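Local coordinates for protein CaaX farnesyltransferase beta subunit Ram1 (Aspergillus fumigatus, PDB 4L9P) that probably transfers, together with its alpha subunit, a farnesyl group from farnesyl diphosphate to the cysteine of C-terminal CaaX sequences, using zinc and binding the peptide substrate, at residues V155-A160 / P429-T434; R151-Y156 / H199-Y204; Y132-L137 / L165-T170; C413-C416 / G420-D423; S111-F116 / R126-E131. All blocks are in the same frame, centred on the assembly; numbering follows the deposited sequence.

Contact 1 (V155-A160 / P429-T434); sequences VYWALA and PDSYHT. With ZN (zinc ion), chain J; EDO (1,2-ethanediol), chain M.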
# COMPACT_ATOMS: atom_id res chain seq x y z
N VAL B 155 -10.85 -6.49 14.18
CA VAL B 155 -11.92 -5.64 14.74
C VAL B 155 -12.21 -4.47 13.79
O VAL B 155 -13.37 -4.24 13.41
CB VAL B 155 -11.54 -5.10 16.14
CG1 VAL B 155 -12.64 -4.13 16.61
CG2 VAL B 155 -11.39 -6.29 17.12
N TYR B 156 -11.17 -3.79 13.34
CA TYR B 156 -11.34 -2.67 12.44
C TYR B 156 -12.02 -3.08 11.13
O TYR B 156 -12.94 -2.40 10.69
CB TYR B 156 -9.98 -2.00 12.16
CG TYR B 156 -10.09 -1.05 10.98
CD1 TYR B 156 -10.76 0.22 11.07
CD2 TYR B 156 -9.54 -1.43 9.75
CE1 TYR B 156 -10.91 1.03 9.90
CE2 TYR B 156 -9.69 -0.62 8.59
CZ TYR B 156 -10.34 0.61 8.70
OH TYR B 156 -10.47 1.40 7.59
N TRP B 157 -11.52 -4.13 10.47
CA TRP B 157 -12.08 -4.49 9.15
C TRP B 157 -13.56 -4.81 9.27
O TRP B 157 -14.38 -4.44 8.39
CB TRP B 157 -11.37 -5.75 8.57
CG TRP B 157 -9.92 -5.48 8.25
CD1 TRP B 157 -9.39 -4.32 7.73
CD2 TRP B 157 -8.84 -6.40 8.37
NE1 TRP B 157 -8.02 -4.47 7.59
CE2 TRP B 157 -7.66 -5.73 7.97
CE3 TRP B 157 -8.75 -7.74 8.83
CZ2 TRP B 157 -6.40 -6.34 8.00
CZ3 TRP B 157 -7.48 -8.36 8.85
CH2 TRP B 157 -6.34 -7.64 8.44
N ALA B 158 -13.94 -5.53 10.33
CA ALA B 158 -15.37 -5.89 10.50
C ALA B 158 -16.19 -4.64 10.83
O ALA B 158 -17.27 -4.45 10.24
CB ALA B 158 -15.50 -6.95 11.59
N LEU B 159 -15.74 -3.78 11.76
CA LEU B 159 -16.55 -2.58 12.06
C LEU B 159 -16.66 -1.68 10.82
O LEU B 159 -17.74 -1.12 10.58
CB LEU B 159 -15.92 -1.79 13.21
CG LEU B 159 -15.98 -2.50 14.56
CD1 LEU B 159 -15.15 -1.69 15.57
CD2 LEU B 159 -17.48 -2.65 15.02
N ALA B 160 -15.58 -1.49 10.10
CA ALA B 160 -15.62 -0.67 8.91
C ALA B 160 -16.61 -1.24 7.88
O ALA B 160 -17.43 -0.48 7.34
CB ALA B 160 -14.20 -0.59 8.26
N PRO B 429 -13.13 -15.68 0.63
CA PRO B 429 -13.20 -14.33 1.21
C PRO B 429 -12.47 -14.25 2.53
O PRO B 429 -12.16 -15.26 3.18
CB PRO B 429 -14.69 -14.15 1.52
CG PRO B 429 -15.19 -15.60 1.78
CD PRO B 429 -14.38 -16.44 0.79
N ASP B 430 -12.22 -13.01 2.92
CA ASP B 430 -11.77 -12.76 4.29
C ASP B 430 -12.25 -11.36 4.65
O ASP B 430 -12.71 -10.59 3.79
CB ASP B 430 -10.24 -12.95 4.42
CG ASP B 430 -9.47 -12.03 3.48
OD1 ASP B 430 -9.61 -10.85 3.54
OD2 ASP B 430 -8.66 -12.51 2.71
N SER B 431 -12.13 -10.98 5.93
CA SER B 431 -12.74 -9.72 6.31
C SER B 431 -11.92 -8.50 5.85
O SER B 431 -12.46 -7.41 5.68
CB SER B 431 -13.03 -9.68 7.81
OG SER B 431 -11.84 -9.73 8.56
N TYR B 432 -10.61 -8.72 5.61
CA TYR B 432 -9.75 -7.66 5.02
C TYR B 432 -10.24 -7.34 3.61
O TYR B 432 -10.46 -6.13 3.27
CB TYR B 432 -8.28 -8.13 5.01
CG TYR B 432 -7.35 -7.40 4.11
CD1 TYR B 432 -6.68 -6.23 4.54
CD2 TYR B 432 -7.16 -7.83 2.79
CE1 TYR B 432 -5.83 -5.54 3.68
CE2 TYR B 432 -6.30 -7.15 1.93
CZ TYR B 432 -5.64 -6.01 2.37
OH TYR B 432 -4.85 -5.34 1.45
N HIS B 433 -10.41 -8.37 2.76
CA HIS B 433 -10.91 -8.15 1.40
C HIS B 433 -12.36 -7.62 1.42
O HIS B 433 -12.74 -6.85 0.53
CB HIS B 433 -10.73 -9.39 0.55
CG HIS B 433 -9.29 -9.51 0.10
ND1 HIS B 433 -8.38 -10.35 0.72
CD2 HIS B 433 -8.63 -8.83 -0.86
CE1 HIS B 433 -7.18 -10.15 0.16
NE2 HIS B 433 -7.31 -9.23 -0.79
N THR B 434 -13.15 -8.04 2.38
CA THR B 434 -14.53 -7.57 2.48
C THR B 434 -14.51 -6.07 2.84
O THR B 434 -15.18 -5.25 2.15
CB THR B 434 -15.29 -8.36 3.58
OG1 THR B 434 -15.30 -9.73 3.20
CG2 THR B 434 -16.73 -7.85 3.70
ZN ZN J . -5.72 -8.27 -1.63
C1 EDO M . -10.13 -12.67 9.34
O1 EDO M . -9.62 -11.45 8.81
C2 EDO M . -10.59 -13.70 8.36
O2 EDO M . -11.67 -13.15 7.63
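Asp430 O, just ahead of the Ser431 and Tyr432 that meet Trp157, is gripped twice by Thr434: OG1 of Thr434 donates to Asp430 O over 2.8 Å from above the carbonyl plane, and Thr434 N adds a helical backbone bond. The Asp430 carboxylate caps the same helix end. His433 N gives Asp430 OD1 a nearly straight bond of 2.7 Å, while His433 ND1 donates to Asp430 OD2 at 3.0 Å, with that oxygen in the imidazole plane. This grip fixes the rotation of the ring whose NE2, on His433, binds the zinc ion at 2.0 Å; Asp365, Cys367 and the bound peptide also ligate the metal. Tyr432 CB makes a CH-pi contact squarely over the six-membered ring of Trp157, 3.6 Å from its centroid. With CG anti to the backbone N (chi1 162°), the phenol is carried across the indole and turns its edge to that face in an offset edge-to-face pair, planes 78° apart and Tyr432 CD1 3.5 Å from Trp157 CZ2. Its OH bonds to Trp371 in the isoprenoid pocket. Ser431 OG comes to the rim of the indole, near CE3, and is hydrogen-bonded to a 1,2-ethanediol, probably from the crystallisation liquor. Buried within the alpha-alpha toroid, the contact joins helix 151-164 to the start of helix 431-444, with Tyr132 and Leu133 of helix 126-135 packed against Thr434.

Contact 2 (R151-Y156 / H199-Y204); sequences RPWMVY and HVASSY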
# COMPACT_ATOMS: atom_id res chain seq x y z
N ARG B 151 -5.19 -9.10 15.55
CA ARG B 151 -6.53 -9.05 16.16
C ARG B 151 -7.13 -7.63 16.09
O ARG B 151 -8.29 -7.48 15.78
CB ARG B 151 -6.55 -9.65 17.55
CG ARG B 151 -6.54 -11.19 17.45
CD ARG B 151 -6.67 -11.86 18.82
NE ARG B 151 -7.90 -11.37 19.48
CZ ARG B 151 -7.96 -10.79 20.66
NH1 ARG B 151 -6.87 -10.66 21.42
NH2 ARG B 151 -9.15 -10.40 21.11
N PRO B 152 -6.34 -6.58 16.34
CA PRO B 152 -6.98 -5.24 16.19
C PRO B 152 -7.43 -4.96 14.79
O PRO B 152 -8.51 -4.33 14.62
CB PRO B 152 -5.89 -4.26 16.66
CG PRO B 152 -5.09 -5.13 17.67
CD PRO B 152 -5.02 -6.51 17.01
N TRP B 153 -6.64 -5.41 13.80
CA TRP B 153 -7.11 -5.29 12.42
C TRP B 153 -8.44 -6.00 12.19
O TRP B 153 -9.32 -5.49 11.47
CB TRP B 153 -6.13 -5.86 11.42
CG TRP B 153 -4.98 -4.99 11.07
CD1 TRP B 153 -3.65 -5.33 11.15
CD2 TRP B 153 -5.03 -3.72 10.42
NE1 TRP B 153 -2.89 -4.32 10.64
CE2 TRP B 153 -3.70 -3.31 10.19
CE3 TRP B 153 -6.07 -2.90 9.98
CZ2 TRP B 153 -3.37 -2.12 9.55
CZ3 TRP B 153 -5.73 -1.67 9.35
CH2 TRP B 153 -4.40 -1.33 9.14
N MET B 154 -8.61 -7.21 12.73
CA MET B 154 -9.88 -7.95 12.49
C MET B 154 -11.08 -7.20 13.08
O MET B 154 -12.20 -7.27 12.52
CB MET B 154 -9.79 -9.38 13.06
CG MET B 154 -8.56 -10.10 12.49
SD MET B 154 -8.09 -11.57 13.38
CE MET B 154 -9.56 -12.32 12.94
N VAL B 155 -10.85 -6.49 14.18
CA VAL B 155 -11.92 -5.64 14.74
C VAL B 155 -12.21 -4.47 13.79
O VAL B 155 -13.37 -4.24 13.41
CB VAL B 155 -11.54 -5.10 16.14
CG1 VAL B 155 -12.64 -4.13 16.61
CG2 VAL B 155 -11.39 -6.29 17.12
N TYR B 156 -11.17 -3.79 13.34
CA TYR B 156 -11.34 -2.67 12.44
C TYR B 156 -12.02 -3.08 11.13
O TYR B 156 -12.94 -2.40 10.69
CB TYR B 156 -9.98 -2.00 12.16
CG TYR B 156 -10.09 -1.05 10.98
CD1 TYR B 156 -10.76 0.22 11.07
CD2 TYR B 156 -9.54 -1.43 9.75
CE1 TYR B 156 -10.91 1.03 9.90
CE2 TYR B 156 -9.69 -0.62 8.59
CZ TYR B 156 -10.34 0.61 8.70
OH TYR B 156 -10.47 1.40 7.59
N HIS B 199 2.55 -1.40 18.21
CA HIS B 199 2.88 -1.38 16.77
C HIS B 199 1.96 -0.34 16.18
O HIS B 199 0.75 -0.24 16.55
CB HIS B 199 2.56 -2.80 16.21
CG HIS B 199 3.01 -3.02 14.78
ND1 HIS B 199 2.44 -2.39 13.68
CD2 HIS B 199 4.00 -3.83 14.29
CE1 HIS B 199 3.02 -2.85 12.57
NE2 HIS B 199 3.96 -3.73 12.92
N VAL B 200 2.47 0.43 15.23
CA VAL B 200 1.62 1.49 14.67
C VAL B 200 0.39 0.96 13.92
O VAL B 200 -0.63 1.66 13.88
CB VAL B 200 2.38 2.42 13.68
CG1 VAL B 200 3.49 3.05 14.37
CG2 VAL B 200 2.85 1.69 12.42
N ALA B 201 0.47 -0.24 13.33
CA ALA B 201 -0.71 -0.75 12.59
C ALA B 201 -1.82 -1.16 13.54
O ALA B 201 -3.00 -0.92 13.29
CB ALA B 201 -0.30 -1.90 11.66
N SER B 202 -1.47 -1.84 14.63
CA SER B 202 -2.49 -2.19 15.61
C SER B 202 -3.01 -0.94 16.32
O SER B 202 -4.17 -0.90 16.71
CB SER B 202 -1.97 -3.22 16.65
OG SER B 202 -0.62 -3.02 16.96
N SER B 203 -2.16 0.08 16.51
CA SER B 203 -2.65 1.31 17.11
C SER B 203 -3.59 2.05 16.17
O SER B 203 -4.63 2.57 16.62
CB SER B 203 -1.41 2.17 17.44
OG SER B 203 -0.68 1.61 18.53
N TYR B 204 -3.26 2.08 14.87
CA TYR B 204 -4.16 2.67 13.88
C TYR B 204 -5.50 1.93 13.87
O TYR B 204 -6.58 2.53 13.93
CB TYR B 204 -3.42 2.56 12.55
CG TYR B 204 -4.23 2.83 11.30
CD1 TYR B 204 -4.27 4.09 10.71
CD2 TYR B 204 -4.89 1.79 10.63
CE1 TYR B 204 -4.94 4.33 9.51
CE2 TYR B 204 -5.52 1.99 9.42
CZ TYR B 204 -5.55 3.27 8.86
OH TYR B 204 -6.20 3.42 7.66
O HOH W 1 -7.81 1.36 6.49
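Trp153 reaches Ala201 and Tyr204 with the NE1 side and the six-membered ring of its indole, CB and CG serving to carry the ring system across. CG stands anti to the carbonyl carbon (chi1 -80°), which brings the ring over to helix 200-213. On the pyrrole side NE1 of Trp153 lies 3.7 Å from Ala201 CB, and CZ2 touches the same methyl. Ala201 O lies over one face of the indole, offset toward its rim. At the far end, CH2 of Trp153 meets CD2 of Tyr204 at 3.5 Å and CZ3 leans on Tyr204 CE2; the two rings meet obliquely, their planes 58° apart. Nearer the N-terminal ends of the helices, Pro152 CG rests on Ser202 CB at 3.8 Å. A water donates to Tyr156 OH at 2.9 Å and bonds to Tyr204 OH at 2.9 Å; these hydroxyls also bond to Val499 O and Tyr255 OH, respectively. Trp153 touches the farnesyl analogue as part of its pocket; Trp153 and Ala201 both pack on the bound peptide. His199 caps helix 200-213: its ND1 accepts from Ala201 N at 2.9 Å, with the donor in the ring plane. The axes of the 151-156 and 200-204 segments of the two helices approach to 8.5 Å at 30°, with Val200 and Tyr204 backed by helix 251-263 and Arg151 bonded to the alpha subunit.

Contact 3 (Y132-L137 / L165-T170); sequences YLYDSL and LGEDVT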
# COMPACT_ATOMS: atom_id res chain seq x y z
N TYR B 132 -21.61 -12.24 7.34
CA TYR B 132 -20.20 -12.62 7.29
C TYR B 132 -19.41 -11.73 8.26
O TYR B 132 -18.54 -12.23 9.00
CB TYR B 132 -19.69 -12.47 5.86
CG TYR B 132 -18.27 -12.89 5.71
CD1 TYR B 132 -17.95 -14.24 5.49
CD2 TYR B 132 -17.23 -11.96 5.81
CE1 TYR B 132 -16.64 -14.66 5.36
CE2 TYR B 132 -15.88 -12.38 5.69
CZ TYR B 132 -15.61 -13.73 5.45
OH TYR B 132 -14.31 -14.15 5.34
N LEU B 133 -19.64 -10.41 8.24
CA LEU B 133 -18.84 -9.49 9.04
C LEU B 133 -19.17 -9.63 10.53
O LEU B 133 -18.27 -9.58 11.37
CB LEU B 133 -19.12 -8.07 8.57
CG LEU B 133 -18.46 -7.70 7.22
CD1 LEU B 133 -19.21 -6.45 6.58
CD2 LEU B 133 -16.98 -7.44 7.42
N TYR B 134 -20.46 -9.81 10.87
CA TYR B 134 -20.78 -10.09 12.27
C TYR B 134 -20.10 -11.39 12.73
O TYR B 134 -19.52 -11.47 13.83
CB TYR B 134 -22.30 -10.18 12.50
CG TYR B 134 -22.97 -8.81 12.59
CD1 TYR B 134 -22.66 -7.93 13.63
CD2 TYR B 134 -23.92 -8.40 11.65
CE1 TYR B 134 -23.28 -6.70 13.74
CE2 TYR B 134 -24.55 -7.13 11.74
CZ TYR B 134 -24.20 -6.29 12.77
OH TYR B 134 -24.77 -5.03 12.92
N ASP B 135 -20.15 -12.42 11.91
CA ASP B 135 -19.51 -13.69 12.32
C ASP B 135 -18.01 -13.49 12.50
O ASP B 135 -17.39 -14.17 13.33
CB ASP B 135 -19.71 -14.81 11.29
CG ASP B 135 -21.13 -15.32 11.25
OD1 ASP B 135 -21.92 -14.99 12.16
OD2 ASP B 135 -21.46 -16.11 10.33
N SER B 136 -17.40 -12.56 11.77
CA SER B 136 -15.94 -12.43 11.76
C SER B 136 -15.46 -11.81 13.05
O SER B 136 -14.26 -11.81 13.33
CB SER B 136 -15.47 -11.59 10.55
OG SER B 136 -15.64 -10.20 10.81
N LEU B 137 -16.38 -11.28 13.85
CA LEU B 137 -16.01 -10.68 15.13
C LEU B 137 -16.05 -11.67 16.27
O LEU B 137 -15.79 -11.29 17.42
CB LEU B 137 -16.96 -9.51 15.49
CG LEU B 137 -16.63 -8.26 14.68
CD1 LEU B 137 -17.83 -7.26 14.69
CD2 LEU B 137 -15.28 -7.62 15.13
N LEU B 165 -21.96 -0.72 5.25
CA LEU B 165 -23.26 -1.32 4.94
C LEU B 165 -24.42 -0.68 5.72
O LEU B 165 -25.57 -1.11 5.53
CB LEU B 165 -23.20 -2.82 5.25
CG LEU B 165 -22.40 -3.58 4.20
CD1 LEU B 165 -22.00 -4.93 4.74
CD2 LEU B 165 -23.20 -3.77 2.85
N GLY B 166 -24.14 0.31 6.56
CA GLY B 166 -25.23 1.09 7.16
C GLY B 166 -25.63 0.64 8.52
O GLY B 166 -26.72 1.08 9.00
N GLU B 167 -24.85 -0.22 9.18
CA GLU B 167 -25.14 -0.59 10.56
C GLU B 167 -24.74 0.48 11.55
O GLU B 167 -23.77 1.24 11.33
CB GLU B 167 -24.48 -1.89 10.98
CG GLU B 167 -24.79 -3.04 10.04
CD GLU B 167 -26.21 -3.52 10.22
OE1 GLU B 167 -26.46 -4.37 11.11
OE2 GLU B 167 -27.11 -3.04 9.47
N ASP B 168 -25.45 0.48 12.68
CA ASP B 168 -25.07 1.33 13.80
C ASP B 168 -24.17 0.44 14.65
O ASP B 168 -24.63 -0.56 15.13
CB ASP B 168 -26.33 1.70 14.60
CG ASP B 168 -26.05 2.46 15.85
OD1 ASP B 168 -24.90 2.66 16.25
OD2 ASP B 168 -27.03 2.85 16.49
N VAL B 169 -22.88 0.76 14.81
CA VAL B 169 -21.98 -0.10 15.57
C VAL B 169 -21.77 0.40 17.02
O VAL B 169 -20.87 -0.09 17.71
CB VAL B 169 -20.61 -0.29 14.87
CG1 VAL B 169 -20.81 -0.97 13.49
CG2 VAL B 169 -19.89 1.03 14.71
N THR B 170 -22.60 1.34 17.46
CA THR B 170 -22.60 1.83 18.85
C THR B 170 -22.65 0.68 19.84
O THR B 170 -22.05 0.75 20.90
CB THR B 170 -23.86 2.74 19.13
OG1 THR B 170 -23.76 3.86 18.27
CG2 THR B 170 -23.88 3.23 20.56
O HOH W 2 -24.05 -3.32 15.00
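A short phenol-carboxylate bond stands out here: Tyr134 OH donates to Glu167 OE1 over only 2.6 Å, and it does so on the anti lone pair, pointing away from the other carboxylate oxygen. OE1 lies near the plane of the tyrosine ring, at its edge, with the carboxylate turned 79° to that ring. Glu167 gets there by bending at chi2 (-73°), which folds its end back toward the hydroxyl. A water donates to Tyr134 OH at 2.8 Å and to Asp168 O at 2.8 Å, giving the phenol a second route to the loop. Arg171 also bonds to this OH, and its positive charge would be expected to make the phenol a stronger donor to Glu167. Deeper in, Leu133 CD1 meets Leu165 CD1 at 3.7 Å, the two methyls touching where Leu162 and Leu438 close in from neighbouring helices. Two local turns shape the loop: Gly166, with positive phi, closes helix 151-164 in a Schellman motif, and Asp168 OD1 accepts from Thr170 N at 2.9 Å, an Asx turn, while also taking Thr170 OG1. Helix 126-135 is thus tied to the connection between helix 151-164 and helix 173-183, within the prenyltransferase alpha-alpha toroid.

Contact 4 (C413-C416 / G420-D423); sequences CCQC and GLRD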
# COMPACT_ATOMS: atom_id res chain seq x y z
N CYS B 413 -17.38 -9.76 -9.71
CA CYS B 413 -16.29 -10.72 -9.56
C CYS B 413 -15.86 -10.97 -8.14
O CYS B 413 -15.24 -12.03 -7.86
CB CYS B 413 -15.04 -10.30 -10.34
SG CYS B 413 -15.32 -10.21 -12.13
N CYS B 414 -16.11 -10.04 -7.20
CA CYS B 414 -15.49 -10.18 -5.86
C CYS B 414 -16.49 -10.58 -4.79
O CYS B 414 -16.11 -10.66 -3.62
CB CYS B 414 -14.81 -8.88 -5.43
SG CYS B 414 -13.35 -8.51 -6.45
N GLN B 415 -17.75 -10.84 -5.13
CA GLN B 415 -18.68 -11.30 -4.11
C GLN B 415 -18.73 -12.81 -3.99
O GLN B 415 -18.89 -13.53 -5.00
CB GLN B 415 -20.11 -10.82 -4.42
CG GLN B 415 -20.20 -9.28 -4.52
CD GLN B 415 -21.68 -8.86 -4.47
OE1 GLN B 415 -22.23 -8.73 -3.36
NE2 GLN B 415 -22.26 -8.64 -5.62
N CYS B 416 -18.62 -13.32 -2.78
CA CYS B 416 -18.72 -14.77 -2.53
C CYS B 416 -20.15 -15.14 -2.20
O CYS B 416 -20.78 -14.52 -1.34
CB CYS B 416 -17.81 -15.17 -1.38
SG CYS B 416 -16.16 -14.69 -1.75
N GLY B 420 -19.24 -12.26 2.25
CA GLY B 420 -17.84 -11.84 2.21
C GLY B 420 -17.45 -11.48 0.78
O GLY B 420 -18.02 -11.95 -0.24
N LEU B 421 -16.40 -10.67 0.69
CA LEU B 421 -15.80 -10.37 -0.62
C LEU B 421 -14.35 -10.85 -0.63
O LEU B 421 -13.75 -11.13 0.43
CB LEU B 421 -15.88 -8.88 -1.01
CG LEU B 421 -17.38 -8.44 -1.25
CD1 LEU B 421 -18.01 -7.88 0.08
CD2 LEU B 421 -17.45 -7.38 -2.38
N ARG B 422 -13.82 -10.97 -1.83
CA ARG B 422 -12.53 -11.65 -2.04
C ARG B 422 -11.62 -10.82 -2.93
O ARG B 422 -12.02 -9.87 -3.64
CB ARG B 422 -12.81 -13.04 -2.68
CG ARG B 422 -13.49 -12.92 -4.06
CD ARG B 422 -13.98 -14.28 -4.58
NE ARG B 422 -14.76 -14.11 -5.79
CZ ARG B 422 -15.85 -14.83 -6.07
NH1 ARG B 422 -16.18 -15.86 -5.28
NH2 ARG B 422 -16.55 -14.56 -7.17
N ASP B 423 -10.36 -11.26 -2.92
CA ASP B 423 -9.36 -10.70 -3.81
C ASP B 423 -9.73 -10.82 -5.27
O ASP B 423 -9.82 -9.84 -6.01
CB ASP B 423 -8.02 -11.45 -3.41
CG ASP B 423 -6.94 -11.49 -4.48
OD1 ASP B 423 -7.05 -10.88 -5.54
OD2 ASP B 423 -5.89 -12.16 -4.21
O HOH W 3 -19.27 -15.82 -7.15
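Arg422 grips Cys413 O side-on with two nitrogens: NH2 of Arg422 lies 2.9 Å from Cys413 O and NE 3.0 Å from the same oxygen, which sits at the guanidinium edge, near its plane. The NH2 donor stands well above the carbonyl plane, whereas NE is tilted only 18° from it. Gln415 O lies over one guanidinium face, and a water joins Gln415 O to Arg422 NH2. The arginine chain runs extended from CG to NE, carrying the charge past Cys414 CA to the end of helix 403-413. The backbones are held by Arg422 N to Cys414 O, 2.9 Å, and Cys416 N to Gly420 O, 2.9 Å. These flank Gln415 and Leu421, a non-hydrogen-bonded antiparallel pair forming a single beta bridge that closes the loop between them, ahead of helix 431-444. The side chains of Gln415 and Leu421 lie side by side, pointing the same way, with Gln415 CG 4.0 Å from Leu421 CD2. In the second shell, His129 donates through NE2 to Gln415 OE1 and accepts at ND1 from Gly420 N, and Thr434 OG1 takes Leu421 N. Asp423, at the end of 420-423, has its side chain about 4 Å from the zinc ion and packs against Asp365 and His433.

Contact 5 (S111-F116 / R126-E131); sequences SQKGPF and RKDHLE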
# COMPACT_ATOMS: atom_id res chain seq x y z
N SER B 111 -22.60 -19.28 -9.79
CA SER B 111 -22.45 -18.89 -8.40
C SER B 111 -23.10 -17.52 -8.11
O SER B 111 -23.17 -17.11 -6.96
CB SER B 111 -20.95 -18.75 -8.04
OG SER B 111 -20.34 -17.71 -8.80
N GLN B 112 -23.53 -16.78 -9.15
CA GLN B 112 -23.94 -15.37 -8.93
C GLN B 112 -25.40 -15.28 -8.57
O GLN B 112 -26.21 -15.95 -9.13
CB GLN B 112 -23.66 -14.52 -10.16
CG GLN B 112 -22.16 -14.45 -10.50
CD GLN B 112 -21.93 -13.71 -11.77
OE1 GLN B 112 -22.26 -14.20 -12.85
NE2 GLN B 112 -21.36 -12.51 -11.68
N LYS B 113 -25.70 -14.42 -7.61
CA LYS B 113 -27.07 -14.10 -7.23
C LYS B 113 -27.47 -12.74 -7.79
O LYS B 113 -26.66 -11.79 -7.75
CB LYS B 113 -27.16 -13.99 -5.71
CG LYS B 113 -26.68 -15.19 -4.93
CD LYS B 113 -26.98 -14.89 -3.45
CE LYS B 113 -26.32 -15.82 -2.53
NZ LYS B 113 -26.98 -15.57 -1.21
N GLY B 114 -28.71 -12.62 -8.27
CA GLY B 114 -29.25 -11.32 -8.68
C GLY B 114 -29.87 -10.55 -7.52
O GLY B 114 -29.57 -10.80 -6.32
N PRO B 115 -30.68 -9.54 -7.83
CA PRO B 115 -31.05 -9.16 -9.19
C PRO B 115 -29.95 -8.47 -9.95
O PRO B 115 -29.04 -7.80 -9.37
CB PRO B 115 -32.18 -8.13 -8.97
CG PRO B 115 -31.83 -7.56 -7.62
CD PRO B 115 -31.28 -8.67 -6.81
N PHE B 116 -29.98 -8.67 -11.25
CA PHE B 116 -29.04 -8.01 -12.15
C PHE B 116 -29.61 -6.72 -12.65
O PHE B 116 -30.75 -6.69 -13.13
CB PHE B 116 -28.65 -8.90 -13.31
CG PHE B 116 -27.90 -10.12 -12.91
CD1 PHE B 116 -28.57 -11.24 -12.40
CD2 PHE B 116 -26.52 -10.16 -13.06
CE1 PHE B 116 -27.85 -12.38 -12.02
CE2 PHE B 116 -25.79 -11.31 -12.70
CZ PHE B 116 -26.46 -12.41 -12.15
N ARG B 126 -26.12 -7.46 0.42
CA ARG B 126 -25.94 -6.81 1.71
C ARG B 126 -26.17 -7.74 2.89
O ARG B 126 -25.35 -7.79 3.81
CB ARG B 126 -26.87 -5.58 1.86
CG ARG B 126 -26.77 -4.61 0.68
CD ARG B 126 -27.70 -3.28 0.74
NE ARG B 126 -27.23 -2.40 1.77
CZ ARG B 126 -26.71 -1.22 1.58
NH1 ARG B 126 -26.70 -0.65 0.38
NH2 ARG B 126 -26.24 -0.62 2.63
N LYS B 127 -27.26 -8.49 2.87
CA LYS B 127 -27.52 -9.35 4.01
C LYS B 127 -26.44 -10.44 4.17
O LYS B 127 -25.98 -10.73 5.28
CB LYS B 127 -28.94 -9.96 3.87
CG LYS B 127 -29.19 -11.10 4.81
CD LYS B 127 -30.63 -11.65 4.64
CE LYS B 127 -30.87 -12.87 5.52
NZ LYS B 127 -32.32 -13.20 5.35
N ASP B 128 -25.99 -11.00 3.06
CA ASP B 128 -24.94 -12.01 3.13
C ASP B 128 -23.66 -11.40 3.72
O ASP B 128 -22.97 -12.05 4.56
CB ASP B 128 -24.57 -12.56 1.75
CG ASP B 128 -25.68 -13.40 1.11
OD1 ASP B 128 -26.55 -13.91 1.85
OD2 ASP B 128 -25.63 -13.56 -0.14
N HIS B 129 -23.29 -10.21 3.27
CA HIS B 129 -22.06 -9.60 3.80
C HIS B 129 -22.17 -9.16 5.25
O HIS B 129 -21.19 -9.30 6.00
CB HIS B 129 -21.62 -8.44 2.91
CG HIS B 129 -21.42 -8.87 1.49
ND1 HIS B 129 -20.78 -10.06 1.16
CD2 HIS B 129 -21.81 -8.30 0.31
CE1 HIS B 129 -20.78 -10.20 -0.16
NE2 HIS B 129 -21.39 -9.13 -0.70
N LEU B 130 -23.34 -8.67 5.66
CA LEU B 130 -23.54 -8.32 7.07
C LEU B 130 -23.32 -9.58 7.93
O LEU B 130 -22.64 -9.51 8.94
CB LEU B 130 -24.99 -7.83 7.34
CG LEU B 130 -25.22 -6.41 6.80
CD1 LEU B 130 -26.73 -6.10 6.86
CD2 LEU B 130 -24.50 -5.35 7.60
N GLU B 131 -23.93 -10.70 7.56
CA GLU B 131 -23.76 -11.88 8.39
C GLU B 131 -22.30 -12.34 8.45
O GLU B 131 -21.81 -12.75 9.53
CB GLU B 131 -24.68 -13.00 7.91
CG GLU B 131 -26.16 -12.63 8.04
CD GLU B 131 -27.09 -13.71 7.54
OE1 GLU B 131 -26.57 -14.80 7.19
OE2 GLU B 131 -28.34 -13.49 7.51
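Lys113 and Asp128 form a salt bridge: Lys113 NZ donates to Asp128 OD2 at 2.6 Å, the whole link across this contact. The ammonium meets that oxygen on the syn side, 15° out of the carboxylate plane, and leans clearly to one oxygen, since OD1 of Asp128 is 3.5 Å from Lys113 NZ. The side chains come from opposite directions and meet at their ends. Lys113 is stretched out beyond CG (chi2, chi3 and chi4 all near anti), so its ammonium spans a gap in which the nearest CA atoms, those of Lys113 and Asp128, remain 10.8 Å apart. Beyond the ammonium, Lys113 CE comes to 3.4 Å from Asp128 OD2, and the two segments together bury just 72 Å². Asp128 sits in the first turn of helix 126-135, where a negative charge would probably be favoured by the helix's N-terminal end. The loop carrying the lysine is secured nearby: Gly114 O accepts from Gln125 NE2, Pro115, which follows a cis peptide bond, pairs through its backbone with Ala123, and Gln112 reaches back to Leu104 and His109. Lys113 also packs on Gln125. The bridge lies at the surface of the chain, away from the zinc and isoprenoid sites, and fastens the loop that follows helix 89-105 to helix 126-135.

Overall arrangement
Contacts 1 and 2 share helix 151-164 and lie nearest the substrates, their centres about 12 Å apart: contact 1 brings Tyr432 and His433 to the isoprenoid pocket and zinc, contact 2 brings Trp153, whose side chain lies about 13 Å from the zinc ion. Contact 4 also comes close to the zinc through Asp423, and it touches both contact 1 and contact 5, whose centres are about 12 and 10 Å from its own. Helix 126-135 serves both contacts 3 and 5; Arg126 NH2 of contact 5 lies 3.0 Å from Leu165 O of contact 3. Contacts 2 and 5 are farthest apart, with centres about 28 Å from each other.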